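Local coordinates for thioredoxin domain-containing protein (Aeropyrum pernix, PDB 3HA9) that is of unknown function but, as a member of the thioredoxin superfamily, probably acts as a thiol-disulfide oxidoreductase, at residues Val35-Ile41 and Glu68-Ile72; Ser21-Ile25 and Ile114-Asp118; Leu59-Thr63 and Tyr108-Trp113; Trp48-Cys52 and Ser130-Ile134. All coordinates share one frame; numbering follows the deposited sequence. Where two conformers were deposited one is given.

Contact 1: residues Val35-Ile41 and Glu68-Ile72; sequences VGGDVVI and EISVI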
loop_
_atom_site.group_PDB
_atom_site.type_symbol
_atom_site.label_atom_id
_atom_site.label_comp_id
_atom_site.label_asym_id
_atom_site.label_seq_id
_atom_site.Cartn_x
_atom_site.Cartn_y
_atom_site.Cartn_z
ATOM N N VAL A 35 -3.610 -7.032 10.303
ATOM C CA VAL A 35 -2.239 -6.512 10.194
ATOM C C VAL A 35 -1.664 -6.231 11.584
ATOM O O VAL A 35 -2.330 -5.630 12.423
ATOM C CB VAL A 35 -2.174 -5.246 9.298
ATOM C CG1 VAL A 35 -0.730 -4.782 9.104
ATOM C CG2 VAL A 35 -2.817 -5.521 7.946
ATOM N N GLY A 36 -0.426 -6.662 11.808
ATOM C CA GLY A 36 0.184 -6.626 13.137
ATOM C C GLY A 36 0.648 -5.303 13.724
ATOM O O GLY A 36 0.510 -5.092 14.921
ATOM N N GLY A 37 1.197 -4.406 12.908
ATOM C CA GLY A 37 1.893 -3.226 13.458
ATOM C C GLY A 37 1.059 -2.166 14.180
ATOM O O GLY A 37 -0.152 -2.305 14.321
ATOM N N ASP A 38 1.709 -1.104 14.654
ATOM C CA ASP A 38 0.991 0.112 15.051
ATOM C C ASP A 38 0.844 1.053 13.852
ATOM O O ASP A 38 -0.063 1.882 13.797
ATOM C CB ASP A 38 1.721 0.836 16.181
ATOM C CG ASP A 38 1.460 0.214 17.543
ATOM O OD1 ASP A 38 0.462 -0.531 17.696
ATOM O OD2 ASP A 38 2.261 0.477 18.469
ATOM N N VAL A 39 1.766 0.927 12.908
ATOM C CA VAL A 39 1.832 1.808 11.752
ATOM C C VAL A 39 1.801 0.923 10.515
ATOM O O VAL A 39 2.621 0.021 10.379
ATOM C CB VAL A 39 3.127 2.641 11.786
ATOM C CG1 VAL A 39 3.287 3.462 10.525
ATOM C CG2 VAL A 39 3.142 3.531 13.016
ATOM N N VAL A 40 0.851 1.199 9.619
ATOM C CA VAL A 40 0.672 0.390 8.426
ATOM C C VAL A 40 1.117 1.223 7.240
ATOM O O VAL A 40 0.660 2.350 7.064
ATOM C CB VAL A 40 -0.796 -0.056 8.288
ATOM C CG1 VAL A 40 -1.018 -0.827 6.972
ATOM C CG2 VAL A 40 -1.214 -0.909 9.503
ATOM N N ILE A 41 2.050 0.693 6.450
ATOM C CA ILE A 41 2.471 1.370 5.231
ATOM C C ILE A 41 1.968 0.616 3.997
ATOM O O ILE A 41 2.363 -0.528 3.773
ATOM C CB ILE A 41 4.029 1.524 5.174
ATOM C CG1 ILE A 41 4.538 2.259 6.429
ATOM C CG2 ILE A 41 4.444 2.194 3.845
ATOM C CD1 ILE A 41 6.042 2.517 6.450
ATOM N N GLU A 68 7.150 -1.875 15.039
ATOM C CA GLU A 68 5.723 -1.586 14.991
ATOM C C GLU A 68 5.213 -1.218 13.597
ATOM O O GLU A 68 4.027 -1.013 13.411
ATOM C CB GLU A 68 5.320 -0.539 16.034
ATOM C CG GLU A 68 5.186 -1.111 17.441
ATOM C CD GLU A 68 4.249 -2.322 17.515
ATOM O OE1 GLU A 68 3.179 -2.318 16.855
ATOM O OE2 GLU A 68 4.584 -3.279 18.242
ATOM N N ILE A 69 6.109 -1.147 12.622
ATOM C CA ILE A 69 5.699 -0.920 11.228
ATOM C C ILE A 69 5.360 -2.231 10.513
ATOM O O ILE A 69 6.120 -3.214 10.592
ATOM C CB ILE A 69 6.801 -0.209 10.413
ATOM C CG1 ILE A 69 7.005 1.211 10.922
ATOM C CG2 ILE A 69 6.474 -0.232 8.892
ATOM C CD1 ILE A 69 8.230 1.865 10.342
ATOM N N SER A 70 4.231 -2.239 9.801
ATOM C CA SER A 70 3.920 -3.334 8.881
ATOM C C SER A 70 3.837 -2.780 7.479
ATOM O O SER A 70 3.011 -1.913 7.220
ATOM C CB SER A 70 2.599 -4.011 9.247
ATOM O OG SER A 70 2.710 -4.724 10.480
ATOM N N VAL A 71 4.698 -3.267 6.590
ATOM C CA VAL A 71 4.654 -2.886 5.173
ATOM C C VAL A 71 3.756 -3.841 4.386
ATOM O O VAL A 71 3.878 -5.087 4.487
ATOM C CB VAL A 71 6.083 -2.859 4.536
ATOM C CG1 VAL A 71 6.006 -2.677 3.002
ATOM C CG2 VAL A 71 6.937 -1.769 5.198
ATOM N N ILE A 72 2.845 -3.264 3.611
ATOM C CA ILE A 72 2.043 -4.040 2.674
ATOM C C ILE A 72 2.463 -3.620 1.255
ATOM O O ILE A 72 2.228 -2.473 0.864
ATOM C CB ILE A 72 0.529 -3.850 2.897
ATOM C CG1 ILE A 72 0.180 -4.133 4.383
ATOM C CG2 ILE A 72 -0.256 -4.717 1.920
ATOM C CD1 ILE A 72 -1.294 -4.013 4.758
#
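E68 bends at chi2 (-53°) and folds across D38, with OE1 coming 3.1 Å from D38 CG. S70 holds OG anti to its carbonyl carbon (chi1 -69°), facing the turn that leads into strand 39-45, where it takes a weak bond from G37 N at 2.9 Å. Glycine suits position 37 because a beta carbon would collide with E68 O and S70 OG. Beyond this turn the chains run parallel: V39 N gives to E68 O, S70 N to V39 O at 2.8 Å, I41 N to S70 O, and I72 N to I41 O at 2.8 Å, all four nearly straight. Beta-branched valine and isoleucine suit the buried faces of these extended chains. V39, I41, I69 and V71 share one face, where I41 CD1 meets I69 CG2 at 3.7 Å and helix 52-65, which links the strands as a beta-alpha-beta unit, packs on I41, I69 and V71. On the face of V40 and S70, V35 packs over S70 and I72, CG1 tight on S70 CB (3.4 Å) and CG2 tip to tip with I72 CD1 (3.8 Å). An alanine at E68 removes the arm folded across D38 and would probably leave a gap over that side chain. Main-chain bonds and buried aliphatics carry the contact, whereas D38 OD2 and E68 OE1, 3.4 Å apart, are like charges that probably rely on solvent screening or a raised pKa.

Contact 2: residues Ser21-Ile25 and Ile114-Asp118; sequences SLTTI and IMVMD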
loop_
_atom_site.group_PDB
_atom_site.type_symbol
_atom_site.label_atom_id
_atom_site.label_comp_id
_atom_site.label_asym_id
_atom_site.label_seq_id
_atom_site.Cartn_x
_atom_site.Cartn_y
_atom_site.Cartn_z
ATOM N N SER A 21 -10.480 -3.490 1.951
ATOM C CA SER A 21 -9.950 -4.837 2.107
ATOM C C SER A 21 -8.890 -5.089 1.031
ATOM O O SER A 21 -8.847 -4.394 0.010
ATOM C CB SER A 21 -11.074 -5.881 2.081
ATOM O OG SER A 21 -11.201 -6.475 0.799
ATOM N N LEU A 22 -8.010 -6.050 1.289
ATOM C CA LEU A 22 -6.895 -6.337 0.402
ATOM C C LEU A 22 -6.915 -7.821 0.071
ATOM O O LEU A 22 -7.278 -8.622 0.919
ATOM C CB LEU A 22 -5.579 -6.018 1.113
ATOM C CG LEU A 22 -5.444 -4.670 1.828
ATOM C CD1 LEU A 22 -4.620 -4.827 3.097
ATOM C CD2 LEU A 22 -4.814 -3.668 0.907
ATOM N N THR A 23 -6.530 -8.174 -1.155
ATOM C CA THR A 23 -6.359 -9.575 -1.563
ATOM C C THR A 23 -4.869 -9.887 -1.633
ATOM O O THR A 23 -4.159 -9.297 -2.460
ATOM C CB THR A 23 -6.959 -9.858 -2.968
ATOM O OG1 THR A 23 -6.312 -9.035 -3.954
ATOM C CG2 THR A 23 -8.456 -9.600 -2.994
ATOM N N THR A 24 -4.382 -10.789 -0.785
ATOM C CA THR A 24 -2.951 -11.119 -0.820
ATOM C C THR A 24 -2.590 -11.893 -2.087
ATOM O O THR A 24 -3.473 -12.407 -2.780
ATOM C CB THR A 24 -2.470 -11.897 0.419
ATOM O OG1 THR A 24 -2.960 -13.246 0.371
ATOM C CG2 THR A 24 -2.905 -11.198 1.701
ATOM N N ILE A 25 -1.295 -11.977 -2.377
ATOM C CA ILE A 25 -0.787 -12.609 -3.607
ATOM C C ILE A 25 -1.236 -14.069 -3.693
ATOM O O ILE A 25 -1.350 -14.644 -4.789
ATOM C CB ILE A 25 0.758 -12.470 -3.703
ATOM C CG1 ILE A 25 1.271 -12.900 -5.091
ATOM C CG2 ILE A 25 1.476 -13.165 -2.504
ATOM C CD1 ILE A 25 2.757 -12.713 -5.301
ATOM N N ILE A 114 3.634 -8.244 3.843
ATOM C CA ILE A 114 2.458 -8.803 3.187
ATOM C C ILE A 114 2.534 -8.388 1.716
ATOM O O ILE A 114 2.872 -7.257 1.425
ATOM C CB ILE A 114 1.173 -8.251 3.870
ATOM C CG1 ILE A 114 1.170 -8.607 5.369
ATOM C CG2 ILE A 114 -0.112 -8.737 3.169
ATOM C CD1 ILE A 114 0.054 -7.931 6.165
ATOM N N MET A 115 2.241 -9.304 0.800
ATOM C CA MET A 115 2.267 -8.997 -0.635
ATOM C C MET A 115 0.830 -9.068 -1.182
ATOM O O MET A 115 0.087 -10.019 -0.931
ATOM C CB MET A 115 3.210 -9.943 -1.408
ATOM C CG MET A 115 4.752 -9.666 -1.240
ATOM S SD MET A 115 5.754 -10.969 -2.014
ATOM C CE MET A 115 5.741 -12.241 -0.781
ATOM N N VAL A 116 0.437 -8.040 -1.925
ATOM C CA VAL A 116 -0.931 -7.912 -2.420
ATOM C C VAL A 116 -0.836 -7.533 -3.885
ATOM O O VAL A 116 0.051 -6.782 -4.255
ATOM C CB VAL A 116 -1.687 -6.779 -1.636
ATOM C CG1 VAL A 116 -2.951 -6.346 -2.320
ATOM C CG2 VAL A 116 -2.012 -7.244 -0.211
ATOM N N MET A 117 -1.711 -8.076 -4.721
ATOM C CA MET A 117 -1.816 -7.583 -6.094
ATOM C C MET A 117 -3.183 -6.913 -6.231
ATOM O O MET A 117 -4.199 -7.447 -5.738
ATOM C CB MET A 117 -1.581 -8.706 -7.123
ATOM C CG MET A 117 -0.171 -9.373 -7.073
ATOM S SD MET A 117 0.343 -10.308 -8.564
ATOM C CE MET A 117 1.156 -8.980 -9.470
ATOM N N ASP A 118 -3.206 -5.717 -6.818
ATOM C CA ASP A 118 -4.439 -4.926 -6.913
ATOM C C ASP A 118 -4.968 -4.929 -8.325
ATOM O O ASP A 118 -4.205 -4.879 -9.285
ATOM C CB ASP A 118 -4.154 -3.482 -6.487
ATOM C CG ASP A 118 -5.379 -2.574 -6.579
ATOM O OD1 ASP A 118 -6.440 -2.939 -6.053
ATOM O OD2 ASP A 118 -5.238 -1.451 -7.124
HETATM O O HOH W 1 -5.923 -6.346 -3.301
HETATM O O HOH W 2 -5.265 -9.980 -6.633
#
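I25, V116 and M115 give up the most surface here, where a chain crossing at nearly a right angle (88°) grips an outermost strand of the sheet. I25 N donates to M115 O at 2.8 Å from above the carbonyl plane, a bent approach (147° at hydrogen) that fits a single bridge, T24 with V116. The I25 side chain then lies beside M115, pointing the same way: its CG2 sits between backbone N and carbonyl carbon, 3.8 Å from M115 CB, while CG1, anti to the backbone N (chi1 -170°), heads for M117 CG. F101 of helix 98-108 touches all three of these side chains. The flexible methionines suit a surface that must fit both an aliphatic branch and an aromatic ring. V116 works on the other side of its strand: CG1 rests 3.2 Å from T23 O, and CG2 meets L22 CB at 4.0 Å, with I72 of the neighbouring strand 69-75 also packing on V116. Two waters bridge T23 and M117: one accepts from T23 N at 2.9 Å, the other bonds T23 OG1, and both donate to M117 O. The contact joins the small hairpin of strands 22-23 and 29-30 to the central sheet. One direct main-chain bond, two water bridges and apolar flanks suggest that side-chain packing and water, more than continued sheet pairing, join the hairpin to this edge.

Contact 3: residues Leu59-Thr63 and Tyr108-Trp113; sequences LDRLT and YGDPSW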
loop_
_atom_site.group_PDB
_atom_site.type_symbol
_atom_site.label_atom_id
_atom_site.label_comp_id
_atom_site.label_asym_id
_atom_site.label_seq_id
_atom_site.Cartn_x
_atom_site.Cartn_y
_atom_site.Cartn_z
ATOM N N LEU A 59 12.279 1.049 3.046
ATOM C CA LEU A 59 11.335 0.280 3.832
ATOM C C LEU A 59 11.989 -0.886 4.610
ATOM O O LEU A 59 11.558 -1.227 5.710
ATOM C CB LEU A 59 10.196 -0.192 2.926
ATOM C CG LEU A 59 9.351 0.940 2.321
ATOM C CD1 LEU A 59 8.359 0.371 1.264
ATOM C CD2 LEU A 59 8.592 1.674 3.417
ATOM N N ASP A 60 13.036 -1.476 4.038
ATOM C CA ASP A 60 13.795 -2.537 4.723
ATOM C C ASP A 60 14.403 -2.014 6.011
ATOM O O ASP A 60 14.313 -2.646 7.078
ATOM C CB ASP A 60 14.934 -3.040 3.823
ATOM C CG ASP A 60 14.451 -3.895 2.676
ATOM O OD1 ASP A 60 13.325 -4.434 2.736
ATOM O OD2 ASP A 60 15.216 -4.028 1.691
ATOM N N ARG A 61 15.028 -0.854 5.902
ATOM C CA ARG A 61 15.697 -0.261 7.045
ATOM C C ARG A 61 14.688 0.173 8.083
ATOM O O ARG A 61 14.903 -0.047 9.273
ATOM C CB ARG A 61 16.575 0.908 6.603
ATOM C CG ARG A 61 17.806 0.431 5.859
ATOM C CD ARG A 61 18.233 1.424 4.804
ATOM N NE ARG A 61 18.765 2.644 5.400
ATOM C CZ ARG A 61 19.195 3.681 4.694
ATOM N NH1 ARG A 61 19.164 3.644 3.369
ATOM N NH2 ARG A 61 19.651 4.753 5.317
ATOM N N LEU A 62 13.568 0.753 7.641
ATOM C CA LEU A 62 12.551 1.208 8.588
ATOM C C LEU A 62 11.891 0.025 9.295
ATOM O O LEU A 62 11.600 0.097 10.491
ATOM C CB LEU A 62 11.519 2.109 7.893
ATOM C CG LEU A 62 12.106 3.462 7.468
ATOM C CD1 LEU A 62 11.245 4.135 6.418
ATOM C CD2 LEU A 62 12.287 4.368 8.677
ATOM N N THR A 63 11.691 -1.069 8.556
ATOM C CA THR A 63 11.170 -2.317 9.118
ATOM C C THR A 63 12.081 -2.849 10.223
ATOM O O THR A 63 11.604 -3.245 11.299
ATOM C CB THR A 63 11.006 -3.395 8.020
ATOM O OG1 THR A 63 9.969 -2.990 7.119
ATOM C CG2 THR A 63 10.636 -4.750 8.626
ATOM N N TYR A 108 15.024 -7.299 -3.183
ATOM C CA TYR A 108 15.223 -5.943 -2.637
ATOM C C TYR A 108 14.450 -5.628 -1.377
ATOM O O TYR A 108 14.785 -4.690 -0.650
ATOM C CB TYR A 108 14.895 -4.890 -3.697
ATOM C CG TYR A 108 15.636 -5.102 -4.989
ATOM C CD1 TYR A 108 17.016 -4.944 -5.052
ATOM C CD2 TYR A 108 14.953 -5.448 -6.160
ATOM C CE1 TYR A 108 17.709 -5.134 -6.238
ATOM C CE2 TYR A 108 15.642 -5.644 -7.350
ATOM C CZ TYR A 108 17.024 -5.492 -7.373
ATOM O OH TYR A 108 17.727 -5.657 -8.542
ATOM N N GLY A 109 13.407 -6.406 -1.122
ATOM C CA GLY A 109 12.504 -6.132 0.001
ATOM C C GLY A 109 12.704 -7.096 1.153
ATOM O O GLY A 109 13.821 -7.586 1.380
ATOM N N ASP A 110 11.626 -7.351 1.897
ATOM C CA ASP A 110 11.724 -8.069 3.190
ATOM C C ASP A 110 10.715 -9.198 3.290
ATOM O O ASP A 110 9.557 -9.060 2.826
ATOM C CB ASP A 110 11.604 -7.099 4.384
ATOM C CG ASP A 110 12.016 -7.732 5.721
ATOM O OD1 ASP A 110 13.172 -7.493 6.140
ATOM O OD2 ASP A 110 11.201 -8.475 6.328
ATOM N N PRO A 111 11.152 -10.336 3.881
ATOM C CA PRO A 111 10.325 -11.545 3.923
ATOM C C PRO A 111 9.089 -11.444 4.819
ATOM O O PRO A 111 8.122 -12.178 4.607
ATOM C CB PRO A 111 11.291 -12.634 4.422
ATOM C CG PRO A 111 12.578 -11.934 4.800
ATOM C CD PRO A 111 12.586 -10.639 4.067
ATOM N N SER A 112 9.122 -10.539 5.792
ATOM C CA SER A 112 8.002 -10.333 6.692
ATOM C C SER A 112 6.825 -9.563 6.059
ATOM O O SER A 112 5.726 -9.562 6.612
ATOM C CB SER A 112 8.455 -9.629 7.981
ATOM O OG SER A 112 8.665 -8.242 7.768
ATOM N N TRP A 113 7.042 -8.909 4.919
ATOM C CA TRP A 113 5.996 -8.059 4.319
ATOM C C TRP A 113 4.824 -8.833 3.757
ATOM O O TRP A 113 4.986 -9.910 3.209
ATOM C CB TRP A 113 6.568 -7.206 3.191
ATOM C CG TRP A 113 7.611 -6.260 3.596
ATOM C CD1 TRP A 113 7.978 -5.923 4.875
ATOM C CD2 TRP A 113 8.421 -5.475 2.729
ATOM N NE1 TRP A 113 8.979 -4.987 4.849
ATOM C CE2 TRP A 113 9.267 -4.686 3.545
ATOM C CE3 TRP A 113 8.525 -5.360 1.328
ATOM C CZ2 TRP A 113 10.203 -3.808 3.020
ATOM C CZ3 TRP A 113 9.465 -4.471 0.802
ATOM C CH2 TRP A 113 10.286 -3.706 1.646
HETATM O O HOH W 3 13.994 -5.311 7.488
#
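L59 begins the contact by setting CB 3.6 Å from CZ2 of W113, an aliphatic helix residue against the indole's six-membered ring. Its carbonyl accepts from both T63 N and T63 OG1, from opposite faces of its plane. D60 comes next and crosses W113 at about a right angle. Its OD1 lies 3.2 Å from W113 CZ2, with the carboxylate turned 30° from the ring, while OD2 approaches Y108 O to 2.5 Å, so close for two oxygens that the acid is probably protonated. D60 O is also linked by water to D110 OD1. At T63, OG1 lies anti to its carbonyl carbon (chi1 -67°) and receives W113 NE1 at 3.2 Å, near the indole plane; it also donates to L59 O at 2.8 Å. The loop shapes itself to fit: D110 OD2 accepts from S112 N in an Asx turn, D110 CB lies over the rim of one indole face, and G109 lacks the beta carbon that would strike the ring. The tryptophan thus docks helix 52-65 onto the loop before strand 114-117, with the indole's one polar atom, NE1, satisfied by T63 and its six-membered ring meeting both L59 CB and the D60 carboxylate.

Contact 4: residues Trp48-Cys52 and Ser130-Ile134; sequences WCPSC and SIDYI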
loop_
_atom_site.group_PDB
_atom_site.type_symbol
_atom_site.label_atom_id
_atom_site.label_comp_id
_atom_site.label_asym_id
_atom_site.label_seq_id
_atom_site.Cartn_x
_atom_site.Cartn_y
_atom_site.Cartn_z
ATOM N N TRP A 48 8.811 -3.535 -12.223
ATOM C CA TRP A 48 9.713 -2.843 -13.160
ATOM C C TRP A 48 9.982 -1.361 -12.839
ATOM O O TRP A 48 10.769 -0.698 -13.512
ATOM C CB TRP A 48 9.127 -2.947 -14.572
ATOM C CG TRP A 48 7.786 -2.315 -14.685
ATOM C CD1 TRP A 48 6.584 -2.911 -14.444
ATOM C CD2 TRP A 48 7.493 -0.975 -15.091
ATOM N NE1 TRP A 48 5.564 -2.019 -14.641
ATOM C CE2 TRP A 48 6.089 -0.826 -15.051
ATOM C CE3 TRP A 48 8.278 0.118 -15.468
ATOM C CZ2 TRP A 48 5.451 0.378 -15.369
ATOM C CZ3 TRP A 48 7.646 1.309 -15.792
ATOM C CH2 TRP A 48 6.244 1.427 -15.750
ATOM N N CYS A 49 9.340 -0.838 -11.805
ATOM C CA CYS A 49 9.439 0.580 -11.457
ATOM C C CYS A 49 10.891 0.926 -11.079
ATOM O O CYS A 49 11.449 0.300 -10.189
ATOM C CB CYS A 49 8.439 0.881 -10.313
ATOM S SG CYS A 49 8.874 2.173 -9.071
ATOM N N PRO A 50 11.531 1.868 -11.816
ATOM C CA PRO A 50 12.924 2.184 -11.533
ATOM C C PRO A 50 13.185 2.640 -10.100
ATOM O O PRO A 50 14.145 2.161 -9.472
ATOM C CB PRO A 50 13.243 3.299 -12.537
ATOM C CG PRO A 50 12.359 2.985 -13.711
ATOM C CD PRO A 50 11.078 2.469 -13.088
ATOM N N SER A 51 12.340 3.539 -9.592
ATOM C CA SER A 51 12.517 4.138 -8.264
ATOM C C SER A 51 12.230 3.163 -7.116
ATOM O O SER A 51 12.665 3.360 -5.981
ATOM C CB SER A 51 11.665 5.405 -8.127
ATOM O OG SER A 51 10.274 5.081 -8.116
ATOM N N CYS A 52 11.516 2.101 -7.425
ATOM C CA CYS A 52 11.025 1.213 -6.379
ATOM C C CYS A 52 12.132 0.421 -5.701
ATOM O O CYS A 52 11.978 0.008 -4.557
ATOM C CB CYS A 52 9.935 0.287 -6.920
ATOM S SG CYS A 52 8.402 1.177 -7.284
ATOM N N SER A 130 1.134 7.424 -8.707
ATOM C CA SER A 130 2.342 6.923 -9.413
ATOM C C SER A 130 2.564 5.453 -9.109
ATOM O O SER A 130 1.823 4.868 -8.307
ATOM C CB SER A 130 3.581 7.704 -8.957
ATOM O OG SER A 130 3.968 7.300 -7.641
ATOM N N ILE A 131 3.571 4.862 -9.753
ATOM C CA ILE A 131 3.940 3.468 -9.487
ATOM C C ILE A 131 4.952 3.312 -8.342
ATOM O O ILE A 131 5.547 2.254 -8.182
ATOM C CB ILE A 131 4.486 2.771 -10.770
ATOM C CG1 ILE A 131 5.728 3.501 -11.278
ATOM C CG2 ILE A 131 3.396 2.706 -11.847
ATOM C CD1 ILE A 131 6.425 2.795 -12.441
ATOM N N ASP A 132 5.138 4.366 -7.553
ATOM C CA ASP A 132 5.956 4.291 -6.338
ATOM C C ASP A 132 5.322 5.261 -5.354
ATOM O O ASP A 132 5.790 6.387 -5.153
ATOM C CB ASP A 132 7.432 4.615 -6.635
ATOM C CG ASP A 132 8.364 4.349 -5.450
ATOM O OD1 ASP A 132 7.880 4.033 -4.346
ATOM O OD2 ASP A 132 9.608 4.513 -5.610
ATOM N N TYR A 133 4.241 4.810 -4.731
ATOM C CA TYR A 133 3.380 5.703 -3.964
ATOM C C TYR A 133 3.141 5.089 -2.609
ATOM O O TYR A 133 2.906 3.895 -2.501
ATOM C CB TYR A 133 2.045 5.900 -4.720
ATOM C CG TYR A 133 1.106 6.939 -4.115
ATOM C CD1 TYR A 133 1.214 8.290 -4.461
ATOM C CD2 TYR A 133 0.093 6.556 -3.225
ATOM C CE1 TYR A 133 0.351 9.231 -3.917
ATOM C CE2 TYR A 133 -0.775 7.505 -2.655
ATOM C CZ TYR A 133 -0.637 8.834 -3.020
ATOM O OH TYR A 133 -1.471 9.778 -2.476
ATOM N N ILE A 134 3.188 5.925 -1.575
ATOM C CA ILE A 134 3.171 5.472 -0.189
ATOM C C ILE A 134 1.958 6.067 0.524
ATOM O O ILE A 134 1.695 7.267 0.401
ATOM C CB ILE A 134 4.488 5.935 0.520
ATOM C CG1 ILE A 134 5.692 5.103 0.040
ATOM C CG2 ILE A 134 4.352 5.929 2.056
ATOM C CD1 ILE A 134 5.744 3.690 0.614
#
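The disulfide of C49 and C52 (SG to SG 2.1 Å) rests against the I131-D132 peptide: I131 O lies 3.2 Å from C52 SG and somewhat farther from C49 SG, and D132 CB packs on both sulfurs. Beside it, I131 CD1 does double duty, pressing tightly on C49 CB (3.5 Å) and sitting over one face of W48 in a CH-pi contact, 4.0 Å from the centroid of the six-membered ring. An extended isoleucine branch suits this slot between C49 CB and the indole face. The polar tie comes from S51, whose OG, held between its backbone N and carbonyl carbon (chi1 68°), donates to D132 OD2 at 2.7 Å on the anti lone pair.

The next shell fixes these groups. D132 carries CG anti to its backbone N (chi1 -171°), and its other oxygen accepts from W43 NE1 of strand 39-45, so both carboxylate oxygens are engaged. An alanine in place of D132 would probably leave S51 OG and W43 NE1 without their acceptor. D132 N donates to S130 OG at 3.2 Å in an ST turn, and T148 in turn bonds S130 OG. W48 meets W77 edge to face.

C52 starts helix 52-65, giving a CxxC motif at a helix start, as in the active site of thioredoxin-family proteins. I131 and D132 appear to occupy the loop that in many thioredoxins ends in a cis-proline; here the peptide between them is trans, with CA atoms 3.8 Å apart, and an aspartate stands beside the probable redox centre.

Contact 1 is the buried middle of the fold, with parallel strand bonds and aliphatic faces; the other three are partly buried and work at its margins. Contacts 1 and 2 share the sheet through neighbouring strands 69-75 and 114-117, I72 packing on V116. Contact 3 reaches strand 69-75 from helix 52-65, where V71 packs on both W113 and T63. Contact 4 lies on the far side of the chain's centre, about 19 Å from contact 1 between centres, yet I134 touches I41. Chemistry follows place: main-chain pairing within the sheet, water bridges at its edge, an indole N-H bond to a helix threonine, and a disulfide gripped by a loop at the helix start.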